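Local coordinates for protein sucrose 6(F)-phosphate phosphorylase (Thermoanaerobacterium thermosaccharolyticum DSM 571, PDB 6S9V) that is a phosphorylase built on the TIM barrel of the alpha-amylase family, with an antiparallel sheet near its C-terminal end, at residues G395-V400 with K423-S428; G79-I84 with I93-M98; P389-V394 with K439-R444; K35-V40 with K85-N90. All coordinates share one frame; numbering follows the deposited sequence.

The four contacts fall in and around one closed barrel of eight parallel strands. Along the chain, interactions 4 and 2 come first and interleave: both use helix 81-88, their centres lie about 11 Å apart, and Met87 and Ala88 of interaction 4 pack on Ile93 of interaction 2. Much later, interaction 1 is nested inside the loop closed by interaction 3; these two share helix 393-396, with centres about 14 Å apart. Interactions 2 and 3 reach the same barrel sheet through strands 92-97 and 388-392, and Leu94 touches Gln390. Ile425 of interaction 1 packs on Val40 of interaction 4, so early and late parts of the chain meet around the barrel.

Interaction 1. Residues G395-V400 with K423-S428; sequences GLLAGV and KEIEES
No ring, amide or other planar side chain takes part where Leu397 meets Ile425 and Ser428, so there are no faces or edges to tell apart and aliphatic carbons do the touching. Leu397 CB lies 4.1 Å from Ser428 CB. Further out, Leu397 CD1 reaches to 4.3 Å from Ile425 CG1. The Leu397 CG branch stands beside the backbone N (chi1 -57°), and from there its methyl extends toward the isoleucine, which on its other contacts leans on Val40 and Tyr44 of helix 34-44.

A polar link runs past this apolar patch. One water donates to the backbone oxygen of Leu397, its oxygen lying 2.9 Å from Leu397 O, and has a weak, long contact of 3.5 Å with Ser428 OG. Ser428 OG also lies 3.0 Å from Glu424 O, one turn back in its own helix.

Leu397 presents its side chain just where helix 393-396 ends. The Gly399 N to Val394 O bond and the Ala398 N to Gly395 O bond (3.1 Å) close the turn, with Ala398 at positive phi (51°) as the C-prime residue: a Schellman motif, whose terminating turn packs here against helix 422-428.

Interaction 2. Residues G79-I84 with I93-M98; sequences GTWYDI and ILLDLM
Helix 81-88 passes strand 92-97 with Ile84 and Ile93 as the nearest backbone points, their CA atoms 7.8 Å apart, a spacing bridged by side chains alone. Ile84 CG2 meets Ile93 CG2 at 4.1 Å. Each of these methyls is set anti to its own backbone nitrogen, and the two branched chains run obliquely to one another. One turn earlier, the six-membered part of the Trp81 indole meets a methyl of the next strand residue that faces the helix: Trp81 CH2 is 3.5 Å from Leu95 CD1, and Trp81 CZ3 is 3.8 Å from that same CD1. The methyl approaches the ring at a slant. Phe203 stacks with the indole, and Trp81 NE1 is hydrogen-bonded to Tyr71 O.

The first turn of the helix is secured by a capping box. Thr80 N donates to Asp83 OD2 at 2.9 Å, from well out of the carboxylate plane (43°), while the return bond from Asp83 N to Thr80 OG1 is weak at 3.5 Å.

Within the beta-alpha-beta unit of strand 51-54, helix 81-88 and strand 92-97, the helix meets the second strand here through buried apolar carbon alone: no hydrogen bond crosses between 79-84 and 93-98, and cohesion depends on how the indole, leucine and isoleucines fit.

Interaction 3. Residues P389-V394 with K439-R444; sequences PQVYYV and KLIRFR
The polar-to-apolar part of this contact is the meeting of Pro389 with the guanidinium of Arg444, which approach from opposite directions. Pro389 CG sits over one face of the flat group, 3.4 Å above its plane and displaced toward the rim. The nitrogen at that rim takes most of the contact: Arg444 NH2 is 3.5 Å from Pro389 CG and equally 3.5 Å from Pro389 CD, while Arg444 CZ lies 3.8 Å from Pro389 CG. The arginine chain leaves its helix with CG anti to the backbone N (chi1 176°) and then bends at chi2 (58°), which brings the guanidinium to the pyrrolidine ring. Its N-H groups are used by other partners: NH2 bonds to Asn19 OD1 and NE to Phe383 O. These bonds probably fix the rotation of the guanidinium and help it keep its face to the proline although the group is buried.

Pro389 and Val391 belong to strand 388-392, the eighth strand of the barrel, which pairs with strand 22-25 to close it; helix 432-446 lies against the barrel's outside here.

Purely apolar packing is lighter. Val391 CG2 comes to 4.4 Å from Ile441 CD1, the far end of the isoleucine chain, and Phe383 of helix 372-384 touches both Pro389 and Ile441. Backbone hydrogen bonds join Val391 to Gln22 and Ile24 of the neighbouring strand, whereas none crosses to the helix.

Interaction 4. Residues K35-V40 with K85-N90; sequences KTLNDV and KKMAEN
Two neighbouring helices on the outside of the barrel, 34-44 and 81-88, pack here; they follow the first and second barrel strands in the chain. Their nearest backbone points are Asn38 and Met87, with CA atoms 6.8 Å apart. Met87 carries the contact from its side. Its CG stands anti to the backbone N (chi1 -167°), and the chain stays extended until it bends at chi3 (-56°), turning the CE methyl in between two residues of the opposite helix. On one of them, Leu37 CD2 lies 3.8 Å from Met87 CE, the two side chains crossing at about a right angle. On the other, the amide oxygen reaches in close: Asn38 OD1 is 3.1 Å from Met87 CE and 3.5 Å from Met87 CG. The inner flank of the methionine continues onto Ile93 of strand 92-97, which ties this helix pair to the barrel sheet.

The amide has further company. A water donates to it, its oxygen 2.8 Å from Asn38 OD1, and also gives a weak bond of 3.3 Å to Asn90 OD1, so a water also links the segments 35-40 and 85-90, though only weakly on the Asn90 side. Asn38 ND2 makes a weak hydrogen bond to Asp83 O, in the same helix as Met87.

Asn38 OD1 therefore accepts from one water and lies against a methyl group that the neighbouring sulfur may polarise slightly, an approach consistent with a weak C-H to oxygen attraction. No direct hydrogen bond joins the two segments: they meet through apolar carbon and one amide oxygen, with a water that bridges them only weakly.

Interaction 1. Residues G395-V400 with K423-S428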
# COMPACT_ATOMS: atom_id res chain seq x y z
N GLY A 395 -7.29 -9.69 -6.16
CA GLY A 395 -6.48 -10.38 -7.16
C GLY A 395 -6.25 -11.84 -6.83
O GLY A 395 -6.16 -12.67 -7.73
N LEU A 396 -6.18 -12.17 -5.54
CA LEU A 396 -6.07 -13.56 -5.13
C LEU A 396 -7.21 -14.39 -5.69
O LEU A 396 -7.01 -15.54 -6.09
CB LEU A 396 -6.06 -13.64 -3.60
CG LEU A 396 -6.05 -15.05 -3.02
CD1 LEU A 396 -4.74 -15.76 -3.36
CD2 LEU A 396 -6.30 -15.02 -1.51
N LEU A 397 -8.41 -13.83 -5.72
CA LEU A 397 -9.61 -14.52 -6.18
C LEU A 397 -9.96 -14.17 -7.62
O LEU A 397 -11.07 -14.48 -8.06
CB LEU A 397 -10.77 -14.20 -5.25
CG LEU A 397 -10.49 -14.56 -3.78
CD1 LEU A 397 -11.66 -14.22 -2.89
CD2 LEU A 397 -10.15 -16.04 -3.66
N ALA A 398 -9.03 -13.56 -8.35
CA ALA A 398 -9.23 -13.14 -9.73
C ALA A 398 -10.52 -12.33 -9.87
O ALA A 398 -11.33 -12.55 -10.77
CB ALA A 398 -9.23 -14.35 -10.66
N GLY A 399 -10.70 -11.37 -8.97
CA GLY A 399 -11.92 -10.60 -8.97
C GLY A 399 -11.96 -9.61 -10.12
O GLY A 399 -10.94 -9.05 -10.52
N VAL A 400 -13.16 -9.40 -10.66
CA VAL A 400 -13.38 -8.43 -11.72
C VAL A 400 -13.97 -7.16 -11.12
O VAL A 400 -14.49 -7.14 -9.99
CB VAL A 400 -14.31 -8.97 -12.83
CG1 VAL A 400 -13.73 -10.23 -13.46
CG2 VAL A 400 -15.70 -9.24 -12.28
N LYS A 423 -19.46 -18.00 1.20
CA LYS A 423 -19.88 -18.85 0.09
C LYS A 423 -19.24 -18.41 -1.21
O LYS A 423 -18.87 -19.24 -2.04
CB LYS A 423 -21.41 -18.85 -0.02
CG LYS A 423 -22.10 -19.28 1.27
CD LYS A 423 -21.95 -20.77 1.56
CE LYS A 423 -22.73 -21.66 0.62
NZ LYS A 423 -22.38 -23.08 0.89
N GLU A 424 -19.07 -17.09 -1.40
CA GLU A 424 -18.43 -16.59 -2.61
C GLU A 424 -16.95 -16.95 -2.64
O GLU A 424 -16.39 -17.25 -3.70
CB GLU A 424 -18.61 -15.08 -2.72
CG GLU A 424 -18.07 -14.50 -4.02
CD GLU A 424 -18.37 -13.01 -4.21
OE1 GLU A 424 -18.89 -12.37 -3.28
OE2 GLU A 424 -18.10 -12.50 -5.31
N ILE A 425 -16.29 -16.92 -1.48
CA ILE A 425 -14.91 -17.37 -1.40
C ILE A 425 -14.83 -18.85 -1.76
O ILE A 425 -13.97 -19.27 -2.55
CB ILE A 425 -14.33 -17.11 -0.01
CG1 ILE A 425 -14.27 -15.61 0.27
CG2 ILE A 425 -12.94 -17.73 0.10
CD1 ILE A 425 -13.96 -15.27 1.72
N GLU A 426 -15.72 -19.66 -1.18
CA GLU A 426 -15.74 -21.09 -1.48
C GLU A 426 -15.84 -21.32 -2.98
O GLU A 426 -15.14 -22.18 -3.53
CB GLU A 426 -16.91 -21.73 -0.74
CG GLU A 426 -17.11 -23.22 -1.00
CD GLU A 426 -18.45 -23.73 -0.46
OE1 GLU A 426 -19.13 -22.97 0.26
OE2 GLU A 426 -18.82 -24.88 -0.77
N GLU A 427 -16.69 -20.55 -3.67
CA GLU A 427 -16.83 -20.69 -5.12
C GLU A 427 -15.58 -20.20 -5.85
O GLU A 427 -15.08 -20.87 -6.76
CB GLU A 427 -18.05 -19.91 -5.61
CG GLU A 427 -19.37 -20.56 -5.31
CD GLU A 427 -19.69 -21.71 -6.25
OE1 GLU A 427 -19.92 -21.48 -7.46
OE2 GLU A 427 -19.68 -22.86 -5.77
N SER A 428 -15.06 -19.03 -5.45
CA SER A 428 -13.99 -18.41 -6.21
C SER A 428 -12.71 -19.24 -6.19
O SER A 428 -12.00 -19.32 -7.20
CB SER A 428 -13.71 -17.01 -5.67
OG SER A 428 -14.75 -16.11 -5.97
O HOH W 1 -13.60 -13.18 -7.50

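Interaction 2. Residues G79-I84 with I93-M98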
# COMPACT_ATOMS: atom_id res chain seq x y z
N GLY A 79 -13.74 -7.52 15.30
CA GLY A 79 -13.23 -8.45 16.28
C GLY A 79 -12.52 -7.71 17.41
O GLY A 79 -12.92 -6.61 17.80
N THR A 80 -11.45 -8.33 17.91
CA THR A 80 -10.71 -7.80 19.04
C THR A 80 -9.22 -7.89 18.76
O THR A 80 -8.77 -8.56 17.83
CB THR A 80 -11.02 -8.56 20.33
OG1 THR A 80 -10.37 -9.84 20.29
CG2 THR A 80 -12.52 -8.74 20.52
N TRP A 81 -8.45 -7.19 19.60
CA TRP A 81 -7.00 -7.27 19.50
C TRP A 81 -6.50 -8.70 19.65
O TRP A 81 -5.43 -9.04 19.12
CB TRP A 81 -6.37 -6.37 20.55
CG TRP A 81 -5.97 -5.01 20.06
CD1 TRP A 81 -6.42 -3.81 20.52
CD2 TRP A 81 -5.04 -4.73 19.01
NE1 TRP A 81 -5.81 -2.79 19.83
CE2 TRP A 81 -4.97 -3.33 18.89
CE3 TRP A 81 -4.27 -5.52 18.16
CZ2 TRP A 81 -4.14 -2.70 17.96
CZ3 TRP A 81 -3.43 -4.90 17.25
CH2 TRP A 81 -3.39 -3.50 17.14
N TYR A 82 -7.23 -9.54 20.37
CA TYR A 82 -6.81 -10.94 20.53
C TYR A 82 -6.97 -11.73 19.23
O TYR A 82 -6.25 -12.71 19.02
CB TYR A 82 -7.57 -11.58 21.68
CG TYR A 82 -7.20 -10.91 22.98
CD1 TYR A 82 -6.04 -11.28 23.65
CD2 TYR A 82 -7.96 -9.88 23.50
CE1 TYR A 82 -5.67 -10.66 24.82
CE2 TYR A 82 -7.61 -9.26 24.67
CZ TYR A 82 -6.46 -9.65 25.33
OH TYR A 82 -6.10 -9.02 26.50
N ASP A 83 -7.91 -11.34 18.37
CA ASP A 83 -7.98 -11.94 17.04
C ASP A 83 -6.70 -11.66 16.25
O ASP A 83 -6.22 -12.51 15.49
CB ASP A 83 -9.20 -11.41 16.28
CG ASP A 83 -10.51 -11.83 16.92
OD1 ASP A 83 -10.57 -12.95 17.47
OD2 ASP A 83 -11.47 -11.03 16.89
N ILE A 84 -6.15 -10.44 16.39
CA ILE A 84 -4.89 -10.09 15.73
C ILE A 84 -3.74 -10.90 16.33
O ILE A 84 -2.87 -11.42 15.62
CB ILE A 84 -4.63 -8.58 15.86
CG1 ILE A 84 -5.79 -7.77 15.27
CG2 ILE A 84 -3.31 -8.19 15.20
CD1 ILE A 84 -5.84 -7.75 13.79
N ILE A 93 2.15 -10.00 10.89
CA ILE A 93 1.07 -9.02 10.78
C ILE A 93 1.64 -7.65 10.45
O ILE A 93 2.58 -7.18 11.09
CB ILE A 93 0.24 -8.97 12.08
CG1 ILE A 93 -0.32 -10.35 12.41
CG2 ILE A 93 -0.89 -7.97 11.93
CD1 ILE A 93 -1.15 -10.98 11.33
N LEU A 94 1.07 -7.02 9.42
CA LEU A 94 1.38 -5.66 9.04
C LEU A 94 0.14 -4.81 9.27
O LEU A 94 -0.93 -5.13 8.73
CB LEU A 94 1.82 -5.63 7.58
CG LEU A 94 2.60 -4.46 7.02
CD1 LEU A 94 3.22 -4.88 5.68
CD2 LEU A 94 1.71 -3.26 6.86
N LEU A 95 0.27 -3.75 10.06
CA LEU A 95 -0.83 -2.82 10.31
C LEU A 95 -0.43 -1.40 9.94
O LEU A 95 0.75 -1.07 9.87
CB LEU A 95 -1.26 -2.84 11.78
CG LEU A 95 -1.90 -4.11 12.34
CD1 LEU A 95 -2.30 -3.87 13.80
CD2 LEU A 95 -3.11 -4.53 11.51
N ASP A 96 -1.45 -0.56 9.74
CA ASP A 96 -1.26 0.84 9.40
C ASP A 96 -1.18 1.72 10.64
O ASP A 96 -1.98 1.57 11.57
CB ASP A 96 -2.43 1.36 8.55
CG ASP A 96 -2.48 0.75 7.19
OD1 ASP A 96 -3.03 -0.36 7.04
OD2 ASP A 96 -1.99 1.41 6.26
N LEU A 97 -0.27 2.69 10.60
CA LEU A 97 -0.24 3.81 11.53
C LEU A 97 -0.52 5.07 10.72
O LEU A 97 0.21 5.38 9.77
CB LEU A 97 1.11 3.91 12.24
CG LEU A 97 1.29 5.09 13.18
CD1 LEU A 97 0.20 5.06 14.27
CD2 LEU A 97 2.68 5.08 13.80
N MET A 98 -1.61 5.76 11.05
CA MET A 98 -1.98 6.98 10.34
C MET A 98 -1.20 8.14 10.96
O MET A 98 -1.70 8.93 11.76
CB MET A 98 -3.48 7.20 10.38
CG MET A 98 -4.23 6.50 9.22
SD MET A 98 -3.95 4.71 9.00
CE MET A 98 -4.81 4.04 10.43

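Interaction 3. Residues P389-V394 with K439-R444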
# COMPACT_ATOMS: atom_id res chain seq x y z
N PRO A 389 6.87 -10.11 -1.90
CA PRO A 389 5.66 -10.04 -2.74
C PRO A 389 4.38 -10.04 -1.91
O PRO A 389 4.21 -10.85 -1.00
CB PRO A 389 5.75 -11.30 -3.61
CG PRO A 389 6.73 -12.21 -2.92
CD PRO A 389 7.38 -11.49 -1.77
N GLN A 390 3.47 -9.13 -2.27
CA GLN A 390 2.15 -9.01 -1.66
C GLN A 390 1.08 -9.25 -2.71
O GLN A 390 1.21 -8.78 -3.84
CB GLN A 390 1.94 -7.63 -1.05
CG GLN A 390 2.96 -7.28 0.01
CD GLN A 390 2.56 -6.06 0.80
OE1 GLN A 390 2.12 -5.07 0.24
NE2 GLN A 390 2.71 -6.14 2.12
N VAL A 391 0.04 -9.98 -2.32
CA VAL A 391 -1.11 -10.26 -3.19
C VAL A 391 -2.35 -9.68 -2.53
O VAL A 391 -2.69 -10.04 -1.39
CB VAL A 391 -1.28 -11.76 -3.45
CG1 VAL A 391 -2.57 -12.04 -4.24
CG2 VAL A 391 -0.08 -12.32 -4.20
N TYR A 392 -3.02 -8.77 -3.23
CA TYR A 392 -4.27 -8.20 -2.74
C TYR A 392 -5.40 -9.21 -2.87
O TYR A 392 -5.44 -10.00 -3.83
CB TYR A 392 -4.55 -6.92 -3.53
CG TYR A 392 -5.75 -6.10 -3.11
CD1 TYR A 392 -5.81 -5.49 -1.87
CD2 TYR A 392 -6.80 -5.90 -4.00
CE1 TYR A 392 -6.89 -4.71 -1.51
CE2 TYR A 392 -7.88 -5.12 -3.65
CZ TYR A 392 -7.92 -4.53 -2.41
OH TYR A 392 -8.99 -3.76 -2.07
N TYR A 393 -6.33 -9.20 -1.91
CA TYR A 393 -7.32 -10.27 -1.81
C TYR A 393 -8.19 -10.36 -3.06
O TYR A 393 -8.58 -11.46 -3.46
CB TYR A 393 -8.18 -10.09 -0.56
CG TYR A 393 -9.20 -8.97 -0.63
CD1 TYR A 393 -8.81 -7.65 -0.44
CD2 TYR A 393 -10.54 -9.23 -0.90
CE1 TYR A 393 -9.72 -6.62 -0.51
CE2 TYR A 393 -11.46 -8.19 -0.97
CZ TYR A 393 -11.04 -6.89 -0.77
OH TYR A 393 -11.93 -5.85 -0.84
N VAL A 394 -8.51 -9.22 -3.68
CA VAL A 394 -9.33 -9.28 -4.89
C VAL A 394 -8.58 -10.01 -5.99
O VAL A 394 -9.14 -10.86 -6.69
CB VAL A 394 -9.75 -7.86 -5.33
CG1 VAL A 394 -10.49 -7.92 -6.70
CG2 VAL A 394 -10.62 -7.22 -4.27
N LYS A 439 -1.03 -22.40 -6.68
CA LYS A 439 0.12 -23.27 -6.91
C LYS A 439 1.39 -22.45 -7.13
O LYS A 439 2.47 -22.78 -6.60
CB LYS A 439 -0.15 -24.18 -8.11
CG LYS A 439 0.92 -25.24 -8.32
CD LYS A 439 0.56 -26.22 -9.43
CE LYS A 439 1.70 -27.19 -9.70
NZ LYS A 439 1.38 -28.15 -10.80
N LEU A 440 1.28 -21.37 -7.90
CA LEU A 440 2.42 -20.48 -8.12
C LEU A 440 2.87 -19.84 -6.82
O LEU A 440 4.08 -19.75 -6.55
CB LEU A 440 2.06 -19.40 -9.14
CG LEU A 440 3.14 -18.36 -9.44
CD1 LEU A 440 4.36 -19.02 -10.09
CD2 LEU A 440 2.59 -17.24 -10.31
N ILE A 441 1.92 -19.38 -6.00
CA ILE A 441 2.28 -18.78 -4.72
C ILE A 441 3.05 -19.77 -3.87
O ILE A 441 4.11 -19.45 -3.30
CB ILE A 441 1.02 -18.27 -4.00
CG1 ILE A 441 0.48 -17.02 -4.69
CG2 ILE A 441 1.35 -17.98 -2.55
CD1 ILE A 441 -0.92 -16.61 -4.21
N ARG A 442 2.53 -20.99 -3.74
CA ARG A 442 3.21 -21.98 -2.91
C ARG A 442 4.58 -22.34 -3.46
O ARG A 442 5.52 -22.58 -2.69
CB ARG A 442 2.34 -23.22 -2.73
CG ARG A 442 1.10 -22.93 -1.89
CD ARG A 442 0.68 -24.14 -1.06
NE ARG A 442 -0.03 -25.14 -1.83
CZ ARG A 442 -0.26 -26.38 -1.42
NH1 ARG A 442 0.16 -26.81 -0.23
NH2 ARG A 442 -0.93 -27.20 -2.21
N PHE A 443 4.74 -22.36 -4.79
CA PHE A 443 6.07 -22.54 -5.35
C PHE A 443 7.00 -21.42 -4.90
O PHE A 443 8.15 -21.67 -4.50
CB PHE A 443 6.04 -22.60 -6.87
CG PHE A 443 7.39 -22.87 -7.48
CD1 PHE A 443 7.88 -24.17 -7.55
CD2 PHE A 443 8.18 -21.83 -7.94
CE1 PHE A 443 9.15 -24.42 -8.09
CE2 PHE A 443 9.43 -22.08 -8.49
CZ PHE A 443 9.91 -23.38 -8.56
N ARG A 444 6.52 -20.17 -4.95
CA ARG A 444 7.32 -19.03 -4.52
C ARG A 444 7.65 -19.09 -3.02
O ARG A 444 8.68 -18.55 -2.59
CB ARG A 444 6.58 -17.74 -4.87
CG ARG A 444 7.24 -16.46 -4.41
CD ARG A 444 8.65 -16.28 -4.92
NE ARG A 444 9.18 -14.98 -4.52
CZ ARG A 444 9.56 -14.68 -3.27
NH1 ARG A 444 9.47 -15.60 -2.32
NH2 ARG A 444 10.01 -13.47 -2.98

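Interaction 4. Residues K35-V40 with K85-N90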
# COMPACT_ATOMS: atom_id res chain seq x y z
N LYS A 35 -12.61 -13.02 12.50
CA LYS A 35 -12.78 -14.43 12.81
C LYS A 35 -12.99 -15.24 11.53
O LYS A 35 -12.39 -16.31 11.36
CB LYS A 35 -13.94 -14.61 13.78
CG LYS A 35 -13.63 -14.01 15.15
CD LYS A 35 -14.80 -14.10 16.10
CE LYS A 35 -14.39 -13.68 17.51
NZ LYS A 35 -13.41 -14.62 18.12
N THR A 36 -13.83 -14.74 10.61
CA THR A 36 -13.98 -15.42 9.33
C THR A 36 -12.70 -15.32 8.50
O THR A 36 -12.36 -16.25 7.75
CB THR A 36 -15.17 -14.86 8.54
OG1 THR A 36 -14.88 -13.53 8.08
CG2 THR A 36 -16.44 -14.85 9.40
N LEU A 37 -11.97 -14.20 8.61
CA LEU A 37 -10.67 -14.11 7.94
C LEU A 37 -9.73 -15.20 8.44
O LEU A 37 -9.08 -15.90 7.65
CB LEU A 37 -10.06 -12.72 8.15
CG LEU A 37 -8.62 -12.52 7.67
CD1 LEU A 37 -8.49 -12.86 6.19
CD2 LEU A 37 -8.15 -11.09 7.92
N ASN A 38 -9.64 -15.37 9.76
CA ASN A 38 -8.81 -16.43 10.32
C ASN A 38 -9.29 -17.81 9.87
O ASN A 38 -8.48 -18.69 9.57
CB ASN A 38 -8.81 -16.35 11.85
CG ASN A 38 -7.74 -15.41 12.40
OD1 ASN A 38 -6.64 -15.32 11.86
ND2 ASN A 38 -8.05 -14.73 13.51
N ASP A 39 -10.61 -18.02 9.83
CA ASP A 39 -11.15 -19.29 9.36
C ASP A 39 -10.78 -19.55 7.91
O ASP A 39 -10.42 -20.67 7.54
CB ASP A 39 -12.67 -19.34 9.54
CG ASP A 39 -13.10 -19.37 11.00
OD1 ASP A 39 -12.26 -19.65 11.87
OD2 ASP A 39 -14.30 -19.14 11.27
N VAL A 40 -10.89 -18.52 7.06
CA VAL A 40 -10.57 -18.66 5.64
C VAL A 40 -9.09 -18.92 5.45
O VAL A 40 -8.69 -19.77 4.64
CB VAL A 40 -11.02 -17.39 4.88
CG1 VAL A 40 -10.33 -17.28 3.54
CG2 VAL A 40 -12.55 -17.41 4.69
N LYS A 85 -3.69 -10.96 17.66
CA LYS A 85 -2.64 -11.71 18.34
C LYS A 85 -2.63 -13.16 17.89
O LYS A 85 -1.56 -13.74 17.66
CB LYS A 85 -2.84 -11.61 19.85
CG LYS A 85 -1.74 -12.26 20.68
CD LYS A 85 -2.09 -12.16 22.16
CE LYS A 85 -0.96 -12.65 23.05
NZ LYS A 85 -1.31 -12.49 24.49
N LYS A 86 -3.81 -13.77 17.76
CA LYS A 86 -3.89 -15.16 17.33
C LYS A 86 -3.39 -15.31 15.90
O LYS A 86 -2.64 -16.25 15.60
CB LYS A 86 -5.33 -15.66 17.46
CG LYS A 86 -5.56 -17.06 16.93
CD LYS A 86 -6.94 -17.58 17.30
CE LYS A 86 -7.28 -18.86 16.55
NZ LYS A 86 -8.57 -19.45 17.01
N MET A 87 -3.75 -14.38 15.02
CA MET A 87 -3.26 -14.42 13.65
C MET A 87 -1.74 -14.25 13.62
O MET A 87 -1.05 -14.88 12.81
CB MET A 87 -3.94 -13.34 12.82
CG MET A 87 -3.74 -13.48 11.30
SD MET A 87 -4.55 -12.17 10.32
CE MET A 87 -6.22 -12.39 10.92
N ALA A 88 -1.21 -13.39 14.50
CA ALA A 88 0.24 -13.17 14.55
C ALA A 88 0.99 -14.42 14.98
O ALA A 88 2.21 -14.51 14.75
CB ALA A 88 0.55 -12.02 15.50
N GLU A 89 0.32 -15.39 15.58
CA GLU A 89 0.98 -16.65 15.90
C GLU A 89 1.29 -17.46 14.65
O GLU A 89 2.19 -18.29 14.68
CB GLU A 89 0.10 -17.47 16.84
CG GLU A 89 -0.11 -16.84 18.21
CD GLU A 89 -1.16 -17.58 19.04
OE1 GLU A 89 -2.11 -18.14 18.45
OE2 GLU A 89 -1.01 -17.62 20.28
N ASN A 90 0.57 -17.21 13.55
CA ASN A 90 0.73 -17.97 12.33
C ASN A 90 1.23 -17.16 11.14
O ASN A 90 1.73 -17.75 10.18
CB ASN A 90 -0.61 -18.61 11.94
CG ASN A 90 -1.22 -19.41 13.08
OD1 ASN A 90 -2.30 -19.07 13.58
ND2 ASN A 90 -0.54 -20.46 13.51
O HOH W 2 -4.65 -17.32 11.98